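Local atomic coordinates of endo-beta-N-acetylglucosaminidase F1 (Bacteroides thetaiotaomicron VPI-5482, PDB entry 6TCV), a protein that probably cleaves high-mannose N-glycans within their chitobiose core as an endo-beta-N-acetylglucosaminidase, so that the gut bacterium can process these sugars. Residues T184-L189 / A409-V414; P236-G241 / N280-N285; G421-V424 / S428-A431; T434-K439 / T443-P448. The protein carries 2 engineered substitutions. One frame throughout, in Å; residues are numbered along the deposited sequence. Where two conformers were deposited one is given.

Contact 1: T184-L189 / A409-V414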
# COMPACT_ATOMS: atom_id res chain seq x y z
N THR A 184 1.84 5.78 15.46
CA THR A 184 2.86 5.04 14.72
C THR A 184 4.24 5.32 15.29
O THR A 184 5.12 4.43 15.33
CB THR A 184 2.82 5.48 13.26
OG1 THR A 184 1.54 5.19 12.68
CG2 THR A 184 3.86 4.80 12.40
N LEU A 185 4.49 6.57 15.71
CA LEU A 185 5.81 7.00 16.17
C LEU A 185 6.17 6.44 17.53
O LEU A 185 7.33 6.58 17.94
CB LEU A 185 5.91 8.52 16.13
CG LEU A 185 5.68 9.11 14.76
CD1 LEU A 185 5.77 10.64 14.87
CD2 LEU A 185 6.59 8.54 13.67
N SER A 186 5.22 5.80 18.24
CA SER A 186 5.54 5.09 19.47
C SER A 186 6.35 3.83 19.26
O SER A 186 6.80 3.26 20.25
CB SER A 186 4.28 4.68 20.21
OG SER A 186 3.40 5.80 20.50
N PHE A 187 6.44 3.34 18.03
CA PHE A 187 6.99 2.03 17.71
C PHE A 187 8.31 2.14 16.94
O PHE A 187 8.31 2.32 15.71
CB PHE A 187 6.01 1.23 16.87
CG PHE A 187 4.69 0.90 17.56
CD1 PHE A 187 3.66 1.82 17.54
CD2 PHE A 187 4.50 -0.31 18.18
CE1 PHE A 187 2.45 1.53 18.15
CE2 PHE A 187 3.31 -0.65 18.78
CZ PHE A 187 2.26 0.30 18.77
N GLN A 188 9.41 2.01 17.65
CA GLN A 188 10.73 2.05 17.04
C GLN A 188 11.52 0.85 17.51
O GLN A 188 11.29 0.33 18.61
CB GLN A 188 11.56 3.30 17.39
CG GLN A 188 10.98 4.62 16.97
CD GLN A 188 11.79 5.80 17.53
OE1 GLN A 188 11.66 6.12 18.68
NE2 GLN A 188 12.67 6.40 16.71
N LEU A 189 12.48 0.42 16.67
CA LEU A 189 13.46 -0.52 17.16
C LEU A 189 14.45 0.20 18.08
O LEU A 189 14.53 1.43 18.09
CB LEU A 189 14.24 -1.11 15.97
CG LEU A 189 13.40 -1.65 14.82
CD1 LEU A 189 14.32 -2.23 13.77
CD2 LEU A 189 12.41 -2.66 15.31
N ALA A 409 -3.53 2.88 25.80
CA ALA A 409 -3.92 2.22 27.03
C ALA A 409 -3.56 0.74 27.07
O ALA A 409 -3.54 0.15 28.17
CB ALA A 409 -5.41 2.42 27.34
N LYS A 410 -3.39 0.13 25.91
CA LYS A 410 -3.04 -1.28 25.83
C LYS A 410 -1.61 -1.49 25.36
O LYS A 410 -1.23 -2.60 24.97
CB LYS A 410 -4.00 -2.08 24.93
CG LYS A 410 -5.44 -2.02 25.42
CD LYS A 410 -6.36 -2.91 24.60
CE LYS A 410 -7.77 -2.90 25.16
NZ LYS A 410 -7.87 -3.61 26.46
N TYR A 411 -0.75 -0.47 25.47
CA TYR A 411 0.62 -0.63 24.98
C TYR A 411 1.36 -1.73 25.74
O TYR A 411 2.23 -2.37 25.15
CB TYR A 411 1.40 0.68 25.07
CG TYR A 411 1.28 1.63 23.88
CD1 TYR A 411 0.51 1.34 22.78
CD2 TYR A 411 2.01 2.80 23.87
CE1 TYR A 411 0.46 2.20 21.66
CE2 TYR A 411 1.96 3.66 22.77
CZ TYR A 411 1.16 3.37 21.71
OH TYR A 411 1.08 4.23 20.62
N GLY A 412 1.10 -1.97 27.01
CA GLY A 412 1.76 -3.07 27.67
C GLY A 412 1.53 -4.39 26.95
O GLY A 412 2.45 -5.19 26.73
N SER A 413 0.27 -4.66 26.61
CA SER A 413 -0.07 -5.86 25.84
C SER A 413 0.56 -5.84 24.45
O SER A 413 1.17 -6.84 24.02
CB SER A 413 -1.60 -5.92 25.70
OG SER A 413 -1.98 -7.04 24.94
N VAL A 414 0.38 -4.74 23.73
CA VAL A 414 0.88 -4.66 22.35
C VAL A 414 2.38 -4.93 22.31
O VAL A 414 2.87 -5.75 21.53
CB VAL A 414 0.53 -3.30 21.72
CG1 VAL A 414 1.16 -3.15 20.33
CG2 VAL A 414 -0.97 -3.09 21.64
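S186 and Y411 meet through their hydroxyls: Y411 OH donates to S186 OG over 2.8 Å, and OG lies at the edge of the tyrosine ring, close to its plane. The first torsion of S186 (chi1 -57°) sets OG opposite the carbonyl carbon, on the side facing the helix. S186 OG is also hydrogen-bonded to I435 O, so this buried oxygen ties together three separate parts of the chain.

The remaining contacts are apolar. The rings of F187 and Y411 meet obliquely, with planes at 74° and centroids 5.5 Å apart, and their closest atoms are F187 CZ and Y411 CE1 at 3.9 Å. One turn further along the helix, V414 places CG1 at the edge of the phenylalanine ring, in its plane and 3.6 Å from F187 CE2. F415 stacks on F187, while W196 meets it edge-to-face, which completes an aromatic cluster. Were Y411 cut back to an alanine, S186 OG would probably lose its tyrosine donor and a gap would open beside the F187 ring.

The loop after strand 169-175 thus packs on helix 411-416, which follows strand 400-404. These two strands are parallel neighbours, a pairing consistent with the closing seam of a (beta/alpha)8 barrel, as in family 18 glycoside hydrolases.

Contact 2: P236-G241 / N280-N285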
# COMPACT_ATOMS: atom_id res chain seq x y z
N PRO A 236 3.26 14.14 9.03
CA PRO A 236 4.49 13.88 9.80
C PRO A 236 4.95 12.44 9.69
O PRO A 236 6.15 12.16 9.81
CB PRO A 236 4.11 14.25 11.24
CG PRO A 236 2.98 15.26 11.06
CD PRO A 236 2.21 14.77 9.85
N LEU A 237 4.04 11.50 9.49
CA LEU A 237 4.41 10.12 9.26
C LEU A 237 5.06 9.93 7.90
O LEU A 237 6.07 9.22 7.77
CB LEU A 237 3.22 9.21 9.39
CG LEU A 237 2.39 9.30 10.66
CD1 LEU A 237 1.23 8.32 10.60
CD2 LEU A 237 3.32 9.03 11.84
N ARG A 238 4.49 10.56 6.88
CA ARG A 238 5.00 10.41 5.50
C ARG A 238 6.38 11.01 5.37
O ARG A 238 7.22 10.47 4.64
CB ARG A 238 4.02 11.03 4.50
CG ARG A 238 2.69 10.31 4.55
CD ARG A 238 1.74 10.78 3.44
NE ARG A 238 2.23 10.36 2.14
CZ ARG A 238 2.79 11.14 1.24
NH1 ARG A 238 2.95 12.44 1.41
NH2 ARG A 238 3.22 10.59 0.10
N ARG A 239 6.66 12.09 6.06
CA ARG A 239 7.99 12.70 6.04
C ARG A 239 9.06 11.74 6.53
O ARG A 239 10.24 11.92 6.20
CB ARG A 239 8.04 14.00 6.82
CG ARG A 239 7.27 15.10 6.24
CD ARG A 239 7.63 16.45 6.88
NE ARG A 239 7.38 16.59 8.31
CZ ARG A 239 6.25 17.06 8.84
NH1 ARG A 239 5.27 17.47 8.04
NH2 ARG A 239 6.13 17.19 10.16
N ARG A 240 8.69 10.80 7.41
CA ARG A 240 9.61 9.82 7.97
C ARG A 240 9.57 8.51 7.19
O ARG A 240 10.22 7.53 7.59
CB ARG A 240 9.31 9.54 9.44
CG ARG A 240 9.56 10.75 10.32
CD ARG A 240 9.15 10.49 11.75
NE ARG A 240 9.38 11.69 12.55
CZ ARG A 240 10.17 11.78 13.61
NH1 ARG A 240 10.83 10.78 14.08
NH2 ARG A 240 10.22 12.94 14.24
N GLY A 241 8.87 8.47 6.07
CA GLY A 241 8.93 7.32 5.20
C GLY A 241 7.82 6.33 5.40
O GLY A 241 7.80 5.29 4.72
N ASN A 280 -2.81 13.63 -0.41
CA ASN A 280 -1.39 13.24 -0.43
C ASN A 280 -1.17 12.00 0.43
O ASN A 280 -0.42 12.01 1.42
CB ASN A 280 -0.50 14.43 -0.06
CG ASN A 280 0.96 14.27 -0.47
OD1 ASN A 280 1.35 13.42 -1.28
ND2 ASN A 280 1.79 15.17 0.07
N LEU A 281 -1.87 10.92 0.06
CA LEU A 281 -1.79 9.62 0.72
C LEU A 281 -1.09 8.63 -0.20
O LEU A 281 -0.82 8.92 -1.37
CB LEU A 281 -3.16 9.10 1.12
CG LEU A 281 -4.01 10.09 1.93
CD1 LEU A 281 -5.33 9.43 2.26
CD2 LEU A 281 -3.25 10.46 3.23
N ASP A 282 -0.84 7.42 0.28
CA ASP A 282 0.01 6.47 -0.42
C ASP A 282 -0.73 5.28 -0.99
O ASP A 282 -0.07 4.37 -1.53
CB ASP A 282 1.16 6.02 0.48
CG ASP A 282 2.02 7.16 0.86
OD1 ASP A 282 2.70 7.72 -0.03
OD2 ASP A 282 2.04 7.54 2.07
N GLY A 283 -2.05 5.23 -0.89
CA GLY A 283 -2.86 4.16 -1.45
C GLY A 283 -4.00 3.82 -0.54
O GLY A 283 -4.44 4.64 0.27
N VAL A 284 -4.48 2.60 -0.70
CA VAL A 284 -5.76 2.16 -0.13
C VAL A 284 -5.67 0.75 0.42
O VAL A 284 -4.87 -0.08 -0.04
CB VAL A 284 -6.88 2.26 -1.21
CG1 VAL A 284 -6.67 1.24 -2.33
CG2 VAL A 284 -8.27 2.11 -0.63
N ASN A 285 -6.50 0.45 1.42
CA ASN A 285 -6.86 -0.92 1.80
C ASN A 285 -8.35 -1.10 1.57
O ASN A 285 -9.14 -0.22 1.97
CB ASN A 285 -6.56 -1.23 3.26
CG ASN A 285 -6.99 -2.63 3.64
OD1 ASN A 285 -6.26 -3.63 3.31
ND2 ASN A 285 -8.10 -2.77 4.18
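R238 and D282 approach from opposite directions and join in a two-bond salt bridge. The guanidinium presents its side, NE and NH2, to the carboxylate: NE donates to OD2 of D282 over 2.8 Å, and NH2 donates to OD1 over 2.9 Å. Both acceptors lie practically in the guanidinium plane and are met on their syn sides. The two flat groups are nevertheless twisted by 31°, so the nitrogens come in from out of the carboxylate plane. A bend in the arginine chain (chi3 68°) turns the guanidinium into this position.

The bridge belongs to the beta/alpha barrel. R238 is on helix 235-238, which leads into strand 243-249, whereas D282 immediately precedes the parallel neighbouring strand 283-287. Schellman motifs end the helices before both strands, with G241 and N280 as their C-prime residues.

The backbone of N280 covers one face of the guanidinium, its O 2.9 Å above the plane and displaced toward the rim. N280 O is 3.2 Å from R238 NE, at too poor an angle for a hydrogen bond; its bond comes from Q235 NE2. Q235 OE1 in turn receives R238 NH1, fixing the far end of the guanidinium. D282 OD2 accepts a second hydrogen bond, from V244 N, which steadies the carboxylate for the arginine.

Contact 3: G421-V424 / S428-A431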
# COMPACT_ATOMS: atom_id res chain seq x y z
N GLY A 421 10.99 -10.62 18.33
CA GLY A 421 10.91 -10.75 16.89
C GLY A 421 11.83 -9.79 16.15
O GLY A 421 12.40 -10.13 15.09
N GLY A 422 11.99 -8.57 16.66
CA GLY A 422 12.78 -7.59 15.95
C GLY A 422 14.23 -7.99 15.83
O GLY A 422 14.89 -7.71 14.82
N GLU A 423 14.77 -8.64 16.86
CA GLU A 423 16.14 -9.11 16.75
C GLU A 423 16.32 -10.06 15.57
O GLU A 423 17.34 -10.02 14.88
CB GLU A 423 16.51 -9.85 18.04
CG GLU A 423 17.96 -10.08 18.33
CD GLU A 423 18.22 -10.15 19.82
OE1 GLU A 423 19.16 -9.49 20.30
OE2 GLU A 423 17.45 -10.84 20.53
N VAL A 424 15.33 -10.94 15.34
CA VAL A 424 15.42 -11.90 14.25
C VAL A 424 15.22 -11.19 12.91
O VAL A 424 15.94 -11.46 11.93
CB VAL A 424 14.40 -13.04 14.44
CG1 VAL A 424 14.32 -13.96 13.19
CG2 VAL A 424 14.76 -13.86 15.68
N SER A 428 17.53 -5.89 15.68
CA SER A 428 17.27 -4.88 16.71
C SER A 428 15.86 -5.10 17.23
O SER A 428 14.90 -5.06 16.46
CB SER A 428 17.45 -3.50 16.07
OG SER A 428 17.33 -2.41 17.01
N ASN A 429 15.71 -5.34 18.53
CA ASN A 429 14.39 -5.54 19.10
C ASN A 429 13.60 -4.24 19.13
O ASN A 429 14.17 -3.14 19.16
CB ASN A 429 14.53 -6.10 20.52
CG ASN A 429 14.69 -7.60 20.55
OD1 ASN A 429 13.94 -8.32 19.86
ND2 ASN A 429 15.61 -8.09 21.36
N VAL A 430 12.27 -4.37 19.20
CA VAL A 430 11.40 -3.22 19.42
C VAL A 430 11.70 -2.61 20.78
O VAL A 430 11.89 -3.32 21.79
CB VAL A 430 9.95 -3.65 19.32
CG1 VAL A 430 9.03 -2.50 19.61
CG2 VAL A 430 9.68 -4.23 17.92
N ALA A 431 11.82 -1.29 20.82
CA ALA A 431 12.08 -0.57 22.06
C ALA A 431 10.76 -0.30 22.81
O ALA A 431 9.71 -0.12 22.22
CB ALA A 431 12.70 0.80 21.74
O HOH W 1 11.47 -7.17 19.12
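The amide of N429 has E423 over one face: the backbone N of E423 donates to N429 OD1 over 3.1 Å from well above the carbonyl plane, 64° out of it. E423 CB lies on the same side, 3.5 Å from OD1. A water reaches OD1 from a direction tilted toward the opposite face, so the oxygen is gripped from two sides. At the other end of the amide, ND2 makes a weak bond of 3.4 Å to OE2 of E423, whose carboxylate is turned 62° from the amide plane. With its CG opposite the backbone N (chi1 -163°), the glutamate carries this carboxylate obliquely across toward ND2.

The same water donates to OD1 and accepts from G422 N and V430 N, each at 2.9 Å, linking the helix to the returning chain. With an alanine in place of N429, E423 N is likely to lose its side-chain acceptor and the water one of its three partners.

Backbone packing is close as well. S428 N makes a weak bond to G422 O, and a beta carbon on G422 would clash with S428 O, which explains the fit of a glycine there. Beyond the helix, backbone hydrogen bonds between N429 and E190 and between A431 and Q188 bind the returning chain to another loop. The chain leaving helix 421-426 thus turns back against the helix, at the periphery of the barrel and after strand 400-404.

Contact 4: T434-K439 / T443-P448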
# COMPACT_ATOMS: atom_id res chain seq x y z
N THR A 434 8.03 5.43 24.75
CA THR A 434 8.19 6.58 25.63
C THR A 434 7.22 7.70 25.35
O THR A 434 7.10 8.59 26.19
CB THR A 434 9.61 7.13 25.54
OG1 THR A 434 9.79 7.54 24.19
CG2 THR A 434 10.66 6.14 25.95
N ILE A 435 6.52 7.71 24.22
CA ILE A 435 5.49 8.72 24.01
C ILE A 435 4.25 8.09 23.40
O ILE A 435 4.25 6.95 22.93
CB ILE A 435 5.95 9.94 23.16
CG1 ILE A 435 6.65 9.52 21.86
CG2 ILE A 435 6.86 10.87 24.00
CD1 ILE A 435 5.84 8.82 20.81
N PHE A 436 3.18 8.86 23.42
CA PHE A 436 1.92 8.51 22.78
C PHE A 436 1.21 9.81 22.42
O PHE A 436 1.59 10.90 22.86
CB PHE A 436 1.04 7.61 23.68
CG PHE A 436 0.31 8.35 24.77
CD1 PHE A 436 0.97 8.70 25.95
CD2 PHE A 436 -1.02 8.74 24.61
CE1 PHE A 436 0.32 9.41 26.93
CE2 PHE A 436 -1.65 9.45 25.60
CZ PHE A 436 -0.96 9.80 26.72
N TYR A 437 0.16 9.68 21.62
CA TYR A 437 -0.64 10.80 21.14
C TYR A 437 -2.10 10.56 21.50
O TYR A 437 -2.60 9.44 21.39
CB TYR A 437 -0.50 10.96 19.63
CG TYR A 437 0.91 11.37 19.23
CD1 TYR A 437 1.93 10.44 19.09
CD2 TYR A 437 1.18 12.67 18.94
CE1 TYR A 437 3.20 10.82 18.70
CE2 TYR A 437 2.47 13.06 18.54
CZ TYR A 437 3.45 12.11 18.42
OH TYR A 437 4.71 12.54 18.02
N LYS A 438 -2.76 11.63 21.87
CA LYS A 438 -4.19 11.66 22.13
C LYS A 438 -4.96 11.93 20.85
O LYS A 438 -4.45 12.54 19.91
CB LYS A 438 -4.54 12.71 23.21
CG LYS A 438 -3.89 12.45 24.57
CD LYS A 438 -4.40 13.42 25.62
CE LYS A 438 -3.78 13.03 26.99
NZ LYS A 438 -4.46 13.92 27.96
N LYS A 439 -6.21 11.52 20.82
CA LYS A 439 -7.02 11.68 19.62
C LYS A 439 -7.06 13.16 19.19
O LYS A 439 -7.32 14.04 20.01
CB LYS A 439 -8.44 11.13 19.86
CG LYS A 439 -9.38 11.24 18.64
CD LYS A 439 -10.75 10.65 18.91
CE LYS A 439 -11.68 10.89 17.72
NZ LYS A 439 -13.02 10.50 18.04
N THR A 443 0.23 16.89 19.84
CA THR A 443 1.25 17.01 20.89
C THR A 443 1.74 15.65 21.36
O THR A 443 0.93 14.80 21.73
CB THR A 443 0.65 17.70 22.10
OG1 THR A 443 0.12 18.96 21.71
CG2 THR A 443 1.75 17.95 23.13
N PRO A 444 3.05 15.39 21.37
CA PRO A 444 3.54 14.13 21.95
C PRO A 444 3.46 14.16 23.48
O PRO A 444 3.99 15.09 24.11
CB PRO A 444 5.01 14.08 21.51
CG PRO A 444 5.18 15.17 20.54
CD PRO A 444 4.10 16.15 20.69
N TYR A 445 2.80 13.18 24.06
CA TYR A 445 2.67 13.03 25.50
C TYR A 445 3.57 11.93 26.03
O TYR A 445 3.90 10.98 25.33
CB TYR A 445 1.23 12.74 25.90
CG TYR A 445 0.31 13.91 25.68
CD1 TYR A 445 0.27 14.97 26.57
CD2 TYR A 445 -0.48 13.99 24.55
CE1 TYR A 445 -0.59 16.06 26.35
CE2 TYR A 445 -1.34 15.04 24.36
CZ TYR A 445 -1.36 16.08 25.22
OH TYR A 445 -2.21 17.16 25.00
N LYS A 446 3.90 12.04 27.33
CA LYS A 446 4.82 11.08 27.93
C LYS A 446 4.07 9.79 28.27
O LYS A 446 3.03 9.81 28.93
CB LYS A 446 5.36 11.66 29.23
CG LYS A 446 6.50 10.84 29.80
CD LYS A 446 7.10 11.53 31.06
CE LYS A 446 8.07 10.63 31.80
NZ LYS A 446 9.21 11.51 32.33
N TYR A 447 4.61 8.66 27.78
CA TYR A 447 4.10 7.33 28.10
C TYR A 447 4.92 6.72 29.21
O TYR A 447 6.15 6.68 29.07
CB TYR A 447 4.12 6.42 26.86
CG TYR A 447 3.54 5.07 27.19
CD1 TYR A 447 2.20 4.84 27.06
CD2 TYR A 447 4.35 4.06 27.69
CE1 TYR A 447 1.64 3.62 27.48
CE2 TYR A 447 3.79 2.86 28.09
CZ TYR A 447 2.45 2.65 27.96
OH TYR A 447 1.91 1.44 28.39
N PRO A 448 4.32 6.20 30.30
CA PRO A 448 2.88 6.10 30.52
C PRO A 448 2.27 7.20 31.36
O PRO A 448 1.04 7.20 31.60
CB PRO A 448 2.77 4.80 31.34
CG PRO A 448 4.01 4.80 32.22
CD PRO A 448 5.10 5.46 31.32
O HOH W 2 -1.55 14.03 21.25
O HOH W 3 -4.08 17.07 27.12
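A short beta hairpin near the C-terminus joins strands 435-436 and 445-446, and its antiparallel hydrogen-bonded pair is F436 with Y445. F436 N donates to Y445 O over 2.9 Å, and Y445 N returns a nearly axial bond of 2.8 Å to F436 O. Further along, Y447 N reaches T434 O from above the carbonyl plane. Between these bonds lies the non-hydrogen-bonded pair I435 and K446, whose side chains diverge.

F436 and Y445 extend to the same face of the hairpin. With chi1 at 79°, CG of F436 lies between the backbone N and the carbonyl carbon; this brings Y445 CB over one face of the ring, 3.6 Å from F436 CE1, while K446 O lies at the ring edge.

The K438 and Y445 side chains cross at about a right angle. K438 CE stands over the centre of the Y445 ring at 4.1 Å, and NZ continues as a cation-pi partner 4.8 Å from the centroid. T443 CG2 covers the opposite face toward the rim. A water links K438 NZ to Y445 OH, which is also hydrogen-bonded to D441 in the connecting turn.

The hairpin lies against loops and a helix of the barrel: Y437 N bonds to N183 OD1, and K439 NZ bonds to N177 O and to OD1 of N222 on helix 221-228. Y437 itself runs side by side with P444, whose CA makes a CH-pi contact over the tyrosine face, 4.2 Å from the centroid.

In the fold
Contacts 1 and 3 are both buried but differ in chemistry: contact 1 is mostly aromatic, contact 3 polar, resting on backbone and amide bonds. Contact 4 lies at the surface and combines strand pairing with a lysine on a ring. Contact 2 is partly buried and the nearest to the centre of the chain; it alone depends on a salt bridge. The helix of contact 3 follows that of contact 1 in the chain. Segment 184-189 is shared ground: it touches contact 2 through L185 packing on R240 and L237, contact 3 through Q188 and L189, and contact 4 through S186. Contacts 3 and 4 adjoin in sequence, yet their centres are about 22 Å apart.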